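Local coordinates for protein xylulose kinase (PDB 2ITM) that phosphorylates D-xylulose with ATP to give D-xylulose 5-phosphate, and accepts 1-deoxy-D-xylulose less efficiently, at residues I142-L150 with C192-P200; A74-L82 with L90-D98. All coordinates share one frame; numbering follows the deposited sequence.

Interaction 1 (I142-L150 with C192-P200); sequences IFRQIDKVL and CDLSRDQMP. With SO4 (sulfate ion), chain D.
Phe143 and Leu194 meet obliquely, the ring's CZ lying 4.0 Å from CD2 of the leucine. The phenyl ring sets its edge against the carbonyl oxygens of Cys192 and Asp193, CZ standing 3.5 Å from Cys192 O, a position it reaches because CG lies opposite the backbone N (chi1 -168°). Met199 CE touches Val149 CB at 4.2 Å, and Leu150 CD2 passes Pro200 CB. Trp176 covers Val149, Cys192, Leu194 and Met199.

Asp193, with positive phi, is the C-prime residue of the Schellman motif that ends helix 186-190, followed by a 3-10 turn at 196-198. Facing it in the N-terminal FGGY domain, strand 148-150 is the partner of strand 81-83, with Asp147 and Lys148 forming a classic beta bulge opposite Leu83.

The Gln198 amide is gripped at both ends, which fixes its rotation: NE2 donates to Ile146 O at 3.2 Å, approaching from 51° above the carbonyl plane, and OE1 accepts Ser195 N at 2.9 Å. Val149 N donates to Gln198 O (3.1 Å, 163° at the hydrogen). The Lys148 chain bends so that NZ reaches Asp197 O at 3.0 Å; the lysine also makes a cation-pi contact with Phe164. Outermost, O2 of a sulfate, probably from the crystallisation liquor, lies at the edge of the Arg196 guanidinium, taking hydrogen bonds from NE and NH2 (NH2 at 2.8 Å); NH2 also forms a salt bridge with Asp183.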
loop_
_atom_site.group_PDB
_atom_site.type_symbol
_atom_site.label_atom_id
_atom_site.label_comp_id
_atom_site.label_asym_id
_atom_site.label_seq_id
_atom_site.Cartn_x
_atom_site.Cartn_y
_atom_site.Cartn_z
ATOM N N ILE A 142 -41.380 8.374 -20.336
ATOM C CA ILE A 142 -40.400 8.766 -21.340
ATOM C C ILE A 142 -40.331 7.789 -22.503
ATOM O O ILE A 142 -40.378 8.195 -23.645
ATOM C CB ILE A 142 -39.015 8.891 -20.721
ATOM C CG1 ILE A 142 -38.995 9.917 -19.594
ATOM C CG2 ILE A 142 -37.993 9.157 -21.771
ATOM C CD1 ILE A 142 -39.249 11.294 -20.020
ATOM N N PHE A 143 -40.198 6.506 -22.203
ATOM C CA PHE A 143 -40.064 5.495 -23.242
ATOM C C PHE A 143 -41.189 5.566 -24.258
ATOM O O PHE A 143 -40.966 5.477 -25.454
ATOM C CB PHE A 143 -40.001 4.095 -22.641
ATOM C CG PHE A 143 -39.575 3.042 -23.612
ATOM C CD1 PHE A 143 -38.245 2.828 -23.878
ATOM C CD2 PHE A 143 -40.507 2.272 -24.270
ATOM C CE1 PHE A 143 -37.859 1.873 -24.774
ATOM C CE2 PHE A 143 -40.127 1.311 -25.158
ATOM C CZ PHE A 143 -38.798 1.117 -25.414
ATOM N N ARG A 144 -42.403 5.725 -23.753
ATOM C CA ARG A 144 -43.608 5.855 -24.557
ATOM C C ARG A 144 -43.482 6.911 -25.653
ATOM O O ARG A 144 -44.126 6.815 -26.678
ATOM C CB ARG A 144 -44.779 6.217 -23.646
ATOM C CG ARG A 144 -46.082 5.506 -23.939
ATOM C CD ARG A 144 -47.236 5.913 -23.028
ATOM N NE ARG A 144 -48.419 5.080 -23.240
ATOM C CZ ARG A 144 -49.475 5.041 -22.430
ATOM N NH1 ARG A 144 -49.517 5.792 -21.339
ATOM N NH2 ARG A 144 -50.497 4.244 -22.713
ATOM N N GLN A 145 -42.649 7.917 -25.424
ATOM C CA GLN A 145 -42.550 9.067 -26.319
ATOM C C GLN A 145 -41.369 9.007 -27.312
ATOM O O GLN A 145 -41.172 9.909 -28.102
ATOM C CB GLN A 145 -42.446 10.357 -25.509
ATOM C CG GLN A 145 -43.610 10.677 -24.623
ATOM C CD GLN A 145 -43.315 11.877 -23.744
ATOM O OE1 GLN A 145 -43.095 11.739 -22.550
ATOM N NE2 GLN A 145 -43.290 13.049 -24.343
ATOM N N ILE A 146 -40.583 7.944 -27.260
ATOM C CA ILE A 146 -39.373 7.859 -28.059
ATOM C C ILE A 146 -39.674 7.692 -29.540
ATOM O O ILE A 146 -40.352 6.759 -29.939
ATOM C CB ILE A 146 -38.502 6.684 -27.598
ATOM C CG1 ILE A 146 -37.996 6.888 -26.182
ATOM C CG2 ILE A 146 -37.338 6.478 -28.540
ATOM C CD1 ILE A 146 -37.282 5.707 -25.653
ATOM N N ASP A 147 -39.153 8.606 -30.350
ATOM C CA ASP A 147 -39.247 8.503 -31.791
ATOM C C ASP A 147 -37.910 8.177 -32.387
ATOM O O ASP A 147 -37.816 7.533 -33.410
ATOM C CB ASP A 147 -39.832 9.792 -32.382
ATOM C CG ASP A 147 -40.212 9.642 -33.848
ATOM O OD1 ASP A 147 -39.541 10.221 -34.719
ATOM O OD2 ASP A 147 -41.152 8.955 -34.231
ATOM N N LYS A 148 -36.866 8.633 -31.719
ATOM C CA LYS A 148 -35.517 8.544 -32.236
ATOM C C LYS A 148 -34.501 8.425 -31.105
ATOM O O LYS A 148 -34.610 9.094 -30.084
ATOM C CB LYS A 148 -35.197 9.765 -33.095
ATOM C CG LYS A 148 -34.611 9.442 -34.428
ATOM C CD LYS A 148 -35.555 8.607 -35.234
ATOM C CE LYS A 148 -35.759 9.215 -36.585
ATOM N NZ LYS A 148 -36.462 8.294 -37.475
ATOM N N VAL A 149 -33.522 7.562 -31.321
ATOM C CA VAL A 149 -32.350 7.452 -30.476
ATOM C C VAL A 149 -31.082 7.799 -31.268
ATOM O O VAL A 149 -30.750 7.148 -32.239
ATOM C CB VAL A 149 -32.232 6.037 -29.887
ATOM C CG1 VAL A 149 -30.956 5.869 -29.116
ATOM C CG2 VAL A 149 -33.420 5.724 -29.024
ATOM N N LEU A 150 -30.398 8.846 -30.834
ATOM C CA LEU A 150 -29.198 9.293 -31.516
ATOM C C LEU A 150 -27.983 9.230 -30.611
ATOM O O LEU A 150 -28.040 9.607 -29.446
ATOM C CB LEU A 150 -29.367 10.699 -32.067
ATOM C CG LEU A 150 -30.447 10.963 -33.104
ATOM C CD1 LEU A 150 -30.417 12.408 -33.490
ATOM C CD2 LEU A 150 -30.263 10.083 -34.306
ATOM N N CYS A 192 -35.407 -4.826 -27.279
ATOM C CA CYS A 192 -35.476 -3.596 -26.532
ATOM C C CYS A 192 -36.787 -2.872 -26.812
ATOM O O CYS A 192 -36.990 -1.762 -26.358
ATOM C CB CYS A 192 -34.289 -2.699 -26.881
ATOM S SG CYS A 192 -32.660 -3.416 -26.618
ATOM N N ASP A 193 -37.666 -3.520 -27.559
ATOM C CA ASP A 193 -38.911 -2.903 -27.986
ATOM C C ASP A 193 -38.669 -1.639 -28.793
ATOM O O ASP A 193 -39.238 -0.591 -28.526
ATOM C CB ASP A 193 -39.777 -2.583 -26.785
ATOM C CG ASP A 193 -41.210 -2.974 -26.987
ATOM O OD1 ASP A 193 -41.804 -2.564 -27.996
ATOM O OD2 ASP A 193 -41.821 -3.708 -26.189
ATOM N N LEU A 194 -37.805 -1.756 -29.780
ATOM C CA LEU A 194 -37.541 -0.662 -30.673
ATOM C C LEU A 194 -37.665 -1.195 -32.073
ATOM O O LEU A 194 -37.770 -2.389 -32.274
ATOM C CB LEU A 194 -36.155 -0.101 -30.420
ATOM C CG LEU A 194 -35.987 0.524 -29.042
ATOM C CD1 LEU A 194 -34.566 0.920 -28.757
ATOM C CD2 LEU A 194 -36.918 1.684 -28.854
ATOM N N SER A 195 -37.675 -0.296 -33.038
ATOM C CA SER A 195 -37.655 -0.689 -34.413
ATOM C C SER A 195 -36.693 0.194 -35.193
ATOM O O SER A 195 -36.232 1.207 -34.700
ATOM C CB SER A 195 -39.035 -0.605 -35.025
ATOM O OG SER A 195 -39.423 0.735 -35.201
ATOM N N ARG A 196 -36.415 -0.218 -36.422
ATOM C CA ARG A 196 -35.524 0.501 -37.321
ATOM C C ARG A 196 -35.969 1.938 -37.531
ATOM O O ARG A 196 -35.160 2.810 -37.787
ATOM C CB ARG A 196 -35.442 -0.228 -38.664
ATOM C CG ARG A 196 -35.209 -1.710 -38.548
ATOM C CD ARG A 196 -35.149 -2.447 -39.867
ATOM N NE ARG A 196 -34.052 -1.979 -40.694
ATOM C CZ ARG A 196 -32.917 -2.628 -40.862
ATOM N NH1 ARG A 196 -32.715 -3.789 -40.269
ATOM N NH2 ARG A 196 -31.983 -2.117 -41.633
ATOM N N ASP A 197 -37.270 2.160 -37.414
ATOM C CA ASP A 197 -37.862 3.479 -37.545
ATOM C C ASP A 197 -37.377 4.423 -36.457
ATOM O O ASP A 197 -37.446 5.633 -36.605
ATOM C CB ASP A 197 -39.389 3.375 -37.479
ATOM C CG ASP A 197 -39.943 2.284 -38.378
ATOM O OD1 ASP A 197 -40.152 2.551 -39.574
ATOM O OD2 ASP A 197 -40.201 1.135 -37.978
ATOM N N GLN A 198 -36.896 3.857 -35.362
ATOM C CA GLN A 198 -36.365 4.664 -34.279
ATOM C C GLN A 198 -34.852 4.855 -34.344
ATOM O O GLN A 198 -34.282 5.509 -33.499
ATOM C CB GLN A 198 -36.797 4.111 -32.921
ATOM C CG GLN A 198 -38.216 4.429 -32.557
ATOM C CD GLN A 198 -38.834 3.374 -31.702
ATOM O OE1 GLN A 198 -38.761 2.198 -32.013
ATOM N NE2 GLN A 198 -39.446 3.786 -30.616
ATOM N N MET A 199 -34.224 4.287 -35.363
ATOM C CA MET A 199 -32.804 4.478 -35.625
ATOM C C MET A 199 -32.539 5.450 -36.777
ATOM O O MET A 199 -33.335 5.553 -37.693
ATOM C CB MET A 199 -32.141 3.152 -35.966
ATOM C CG MET A 199 -32.369 2.036 -34.985
ATOM S SD MET A 199 -31.399 2.188 -33.494
ATOM C CE MET A 199 -32.664 2.699 -32.382
ATOM N N PRO A 200 -31.395 6.125 -36.735
ATOM C CA PRO A 200 -30.889 6.858 -37.889
ATOM C C PRO A 200 -30.557 5.941 -39.055
ATOM O O PRO A 200 -30.360 4.759 -38.871
ATOM C CB PRO A 200 -29.613 7.502 -37.345
ATOM C CG PRO A 200 -29.147 6.577 -36.341
ATOM C CD PRO A 200 -30.372 6.030 -35.687
HETATM S S SO4 D . -33.489 0.460 -43.932
HETATM O O1 SO4 D . -32.381 0.679 -44.850
HETATM O O2 SO4 D . -32.981 0.294 -42.574
HETATM O O3 SO4 D . -34.390 1.604 -43.985
HETATM O O4 SO4 D . -34.201 -0.743 -44.350
#

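Interaction 2 (A74-L82 with L90-D98). With XUL (D-xylulose), chain C.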
loop_
_atom_site.group_PDB
_atom_site.type_symbol
_atom_site.label_atom_id
_atom_site.label_comp_id
_atom_site.label_asym_id
_atom_site.label_seq_id
_atom_site.Cartn_x
_atom_site.Cartn_y
_atom_site.Cartn_z
ATOM N N ALA A 74 -16.706 13.677 -35.280
ATOM C CA ALA A 74 -16.519 12.514 -34.439
ATOM C C ALA A 74 -17.009 12.797 -33.021
ATOM O O ALA A 74 -17.254 13.942 -32.672
ATOM C CB ALA A 74 -15.055 12.121 -34.388
ATOM N N GLY A 75 -17.148 11.753 -32.223
ATOM C CA GLY A 75 -17.868 11.846 -30.972
ATOM C C GLY A 75 -17.609 10.750 -29.961
ATOM O O GLY A 75 -17.360 9.608 -30.307
ATOM N N GLN A 76 -17.678 11.131 -28.699
ATOM C CA GLN A 76 -17.884 10.199 -27.614
ATOM C C GLN A 76 -18.944 9.161 -27.962
ATOM O O GLN A 76 -20.038 9.490 -28.376
ATOM C CB GLN A 76 -18.227 10.938 -26.315
ATOM C CG GLN A 76 -19.517 11.725 -26.359
ATOM C CD GLN A 76 -20.027 12.138 -24.991
ATOM O OE1 GLN A 76 -20.415 11.309 -24.194
ATOM N NE2 GLN A 76 -20.040 13.431 -24.741
ATOM N N MET A 77 -18.588 7.904 -27.791
ATOM C CA MET A 77 -19.394 6.806 -28.279
ATOM C C MET A 77 -20.528 6.478 -27.303
ATOM O O MET A 77 -20.491 6.880 -26.159
ATOM C CB MET A 77 -18.512 5.586 -28.531
ATOM C CG MET A 77 -17.316 5.849 -29.447
ATOM S SD MET A 77 -16.134 4.513 -29.499
ATOM C CE MET A 77 -17.053 3.336 -30.412
ATOM N N HIS A 78 -21.529 5.747 -27.777
ATOM C CA HIS A 78 -22.460 5.039 -26.909
ATOM C C HIS A 78 -23.469 5.863 -26.104
ATOM O O HIS A 78 -24.243 5.309 -25.346
ATOM C CB HIS A 78 -21.720 4.307 -25.801
ATOM C CG HIS A 78 -20.634 3.407 -26.287
ATOM N ND1 HIS A 78 -20.855 2.395 -27.190
ATOM C CD2 HIS A 78 -19.320 3.361 -25.984
ATOM C CE1 HIS A 78 -19.722 1.767 -27.425
ATOM N NE2 HIS A 78 -18.776 2.337 -26.709
ATOM N N GLY A 79 -23.422 7.181 -26.241
ATOM C CA GLY A 79 -24.321 8.072 -25.537
ATOM C C GLY A 79 -25.726 7.931 -26.092
ATOM O O GLY A 79 -25.931 7.946 -27.291
ATOM N N ALA A 80 -26.695 7.791 -25.201
ATOM C CA ALA A 80 -28.086 7.675 -25.598
ATOM C C ALA A 80 -28.844 9.009 -25.598
ATOM O O ALA A 80 -29.175 9.544 -24.552
ATOM C CB ALA A 80 -28.794 6.655 -24.767
ATOM N N THR A 81 -29.110 9.525 -26.786
ATOM C CA THR A 81 -29.946 10.699 -26.952
ATOM C C THR A 81 -31.359 10.336 -27.403
ATOM O O THR A 81 -31.557 9.837 -28.497
ATOM C CB THR A 81 -29.307 11.687 -27.944
ATOM O OG1 THR A 81 -27.935 11.901 -27.618
ATOM C CG2 THR A 81 -29.942 13.049 -27.829
ATOM N N LEU A 82 -32.330 10.608 -26.542
ATOM C CA LEU A 82 -33.717 10.250 -26.789
ATOM C C LEU A 82 -34.561 11.428 -27.270
ATOM O O LEU A 82 -34.755 12.403 -26.550
ATOM C CB LEU A 82 -34.365 9.677 -25.536
ATOM C CG LEU A 82 -33.842 8.422 -24.847
ATOM C CD1 LEU A 82 -34.977 7.516 -24.532
ATOM C CD2 LEU A 82 -32.773 7.709 -25.623
ATOM N N LEU A 90 -35.979 14.379 -24.851
ATOM C CA LEU A 90 -36.891 13.774 -23.902
ATOM C C LEU A 90 -36.289 13.728 -22.498
ATOM O O LEU A 90 -36.966 13.978 -21.520
ATOM C CB LEU A 90 -37.218 12.361 -24.352
ATOM C CG LEU A 90 -38.636 11.993 -24.765
ATOM C CD1 LEU A 90 -39.584 13.164 -24.718
ATOM C CD2 LEU A 90 -38.692 11.276 -26.092
ATOM N N ARG A 91 -35.009 13.392 -22.427
ATOM C CA ARG A 91 -34.252 13.416 -21.188
ATOM C C ARG A 91 -32.802 13.720 -21.456
ATOM O O ARG A 91 -32.381 13.759 -22.589
ATOM C CB ARG A 91 -34.386 12.083 -20.460
ATOM C CG ARG A 91 -33.524 10.970 -21.021
ATOM C CD ARG A 91 -33.813 9.595 -20.443
ATOM N NE ARG A 91 -33.726 9.534 -18.976
ATOM C CZ ARG A 91 -32.760 10.058 -18.241
ATOM N NH1 ARG A 91 -31.759 10.690 -18.805
ATOM N NH2 ARG A 91 -32.796 9.944 -16.927
ATOM N N PRO A 92 -32.024 13.948 -20.413
ATOM C CA PRO A 92 -30.596 14.175 -20.598
ATOM C C PRO A 92 -29.896 12.942 -21.170
ATOM O O PRO A 92 -30.325 11.828 -20.930
ATOM C CB PRO A 92 -30.088 14.475 -19.163
ATOM C CG PRO A 92 -31.261 14.987 -18.466
ATOM C CD PRO A 92 -32.413 14.219 -19.024
ATOM N N ALA A 93 -28.850 13.171 -21.949
ATOM C CA ALA A 93 -28.093 12.087 -22.538
ATOM C C ALA A 93 -27.403 11.229 -21.489
ATOM O O ALA A 93 -26.729 11.728 -20.615
ATOM C CB ALA A 93 -27.106 12.605 -23.556
ATOM N N ILE A 94 -27.597 9.924 -21.590
ATOM C CA ILE A 94 -26.932 8.970 -20.732
ATOM C C ILE A 94 -25.628 8.486 -21.351
ATOM O O ILE A 94 -25.647 7.757 -22.327
ATOM C CB ILE A 94 -27.850 7.775 -20.483
ATOM C CG1 ILE A 94 -29.180 8.223 -19.900
ATOM C CG2 ILE A 94 -27.175 6.744 -19.616
ATOM C CD1 ILE A 94 -30.156 7.148 -19.842
ATOM N N LEU A 95 -24.506 8.886 -20.767
ATOM C CA LEU A 95 -23.217 8.756 -21.422
ATOM C C LEU A 95 -22.552 7.377 -21.339
ATOM O O LEU A 95 -23.014 6.491 -20.642
ATOM C CB LEU A 95 -22.254 9.828 -20.940
ATOM C CG LEU A 95 -22.764 11.255 -20.859
ATOM C CD1 LEU A 95 -21.620 12.156 -20.488
ATOM C CD2 LEU A 95 -23.397 11.648 -22.170
ATOM N N TRP A 96 -21.450 7.230 -22.058
ATOM C CA TRP A 96 -20.682 6.000 -22.094
ATOM C C TRP A 96 -20.181 5.597 -20.719
ATOM O O TRP A 96 -20.084 4.424 -20.424
ATOM C CB TRP A 96 -19.492 6.152 -23.046
ATOM C CG TRP A 96 -18.546 7.178 -22.589
ATOM C CD1 TRP A 96 -18.640 8.495 -22.787
ATOM C CD2 TRP A 96 -17.381 6.973 -21.798
ATOM N NE1 TRP A 96 -17.596 9.148 -22.190
ATOM C CE2 TRP A 96 -16.807 8.226 -21.569
ATOM C CE3 TRP A 96 -16.757 5.847 -21.256
ATOM C CZ2 TRP A 96 -15.649 8.390 -20.835
ATOM C CZ3 TRP A 96 -15.616 6.009 -20.535
ATOM C CH2 TRP A 96 -15.065 7.270 -20.333
ATOM N N ASN A 97 -19.859 6.576 -19.885
ATOM C CA ASN A 97 -19.356 6.311 -18.547
ATOM C C ASN A 97 -20.421 6.290 -17.449
ATOM O O ASN A 97 -20.115 6.301 -16.266
ATOM C CB ASN A 97 -18.225 7.269 -18.196
ATOM C CG ASN A 97 -18.622 8.725 -18.316
ATOM O OD1 ASN A 97 -17.895 9.602 -17.896
ATOM N ND2 ASN A 97 -19.760 8.978 -18.899
ATOM N N ASP A 98 -21.677 6.244 -17.869
ATOM C CA ASP A 98 -22.796 5.951 -16.990
ATOM C C ASP A 98 -22.855 4.458 -16.676
ATOM O O ASP A 98 -22.716 3.625 -17.553
ATOM C CB ASP A 98 -24.090 6.403 -17.664
ATOM C CG ASP A 98 -25.258 6.522 -16.708
ATOM O OD1 ASP A 98 -25.930 5.514 -16.457
ATOM O OD2 ASP A 98 -25.597 7.597 -16.191
HETATM C C1 XUL C . -15.694 2.440 -25.454
HETATM C C2 XUL C . -14.609 3.499 -25.548
HETATM C C3 XUL C . -14.933 4.788 -26.218
HETATM C C4 XUL C . -14.882 5.829 -25.132
HETATM C C5 XUL C . -15.573 7.120 -25.517
HETATM O O1 XUL C . -15.749 1.668 -26.626
HETATM O O2 XUL C . -13.592 3.524 -24.572
HETATM O O3 XUL C . -16.265 4.685 -26.633
HETATM O O4 XUL C . -15.542 5.239 -24.046
HETATM O O5 XUL C . -16.127 6.974 -26.786
HETATM O O HOH W 1 -21.303 8.933 -24.584
HETATM O O HOH W 2 -31.720 11.561 -24.217
#
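Trp96 sets its CB 3.3 Å from Met77 O and close to His78 CB, while one face of its indole, towards the rim, lies under the xylulose hydroxyl O4, 3.1 Å from CE3. The same sugar is held from the other segment: Met77 N donates to O5 at 2.8 Å, and His78 NE2 shares a hydrogen bond with O1 at 3.1 Å, near the plane of the imidazole. Asp233, the probable proton acceptor, also hydrogen-bonds the ligand.

The indole takes its place because CG sits between the backbone N and the carbonyl carbon (chi1 64°), and Asn97 CB backs its opposite face. Gln76 comes to the ring edge, OE1 3.6 Å from CD1, with amide and indole planes 78° apart. A water donates to Gln76 OE1 and Met77 O and accepts from Trp96 N, tying the two segments together beside the sugar. Thr9 OG1 binds Trp96 NE1, and Gly173 O binds His78 ND1. An alanine in place of Trp96 would probably open a gap beside xylulose O4 and leave Thr9 without its indole partner.

The substrate-binding Met77 and His78 sit in the loop after strand 70-75 of the actin-like N-terminal FGGY domain. Behind this pocket the segments run antiparallel, joined by a single beta bridge in which Ala80 and Ile94 form a hydrogen-bonded pair. Ala80 N donates to Ile94 O (3.1 Å, 170° at the hydrogen); the return bond from Ile94 N is weak. Lys131 NZ binds both His78 O and Ile94 O, clamping the segments from helix 128-138. A second water receives Leu82 N at 2.6 Å and donates to Ala80 O and Arg91 O, and Leu90 N reaches Leu82 O at 2.9 Å. Arg91 makes salt bridges with Glu139 and Glu42, its guanidinium face carrying Ile94 CD1.

From the N terminus, strand 70-75 of the six-stranded mixed sheet in the N-terminal FGGY domain leads into 74-82, and interaction 2 closes the short loop of seven residues before the chain returns along 90-98. After helices 102-111, 115-119 and 128-138 the chain reaches 142-150, and interaction 1 closes a longer excursion of 41 residues, ending with 192-200 before strand 201-203. The two contacts therefore follow in series, neither nesting nor crossing. They join through space: strands 81-83 and 148-150 are neighbours in a two-stranded antiparallel sheet, where Leu150 N probably bonds Thr81 O, and Ile146 packs on Leu82. Interaction 2 lines the sugar pocket; interaction 1 lies farther out in the same domain.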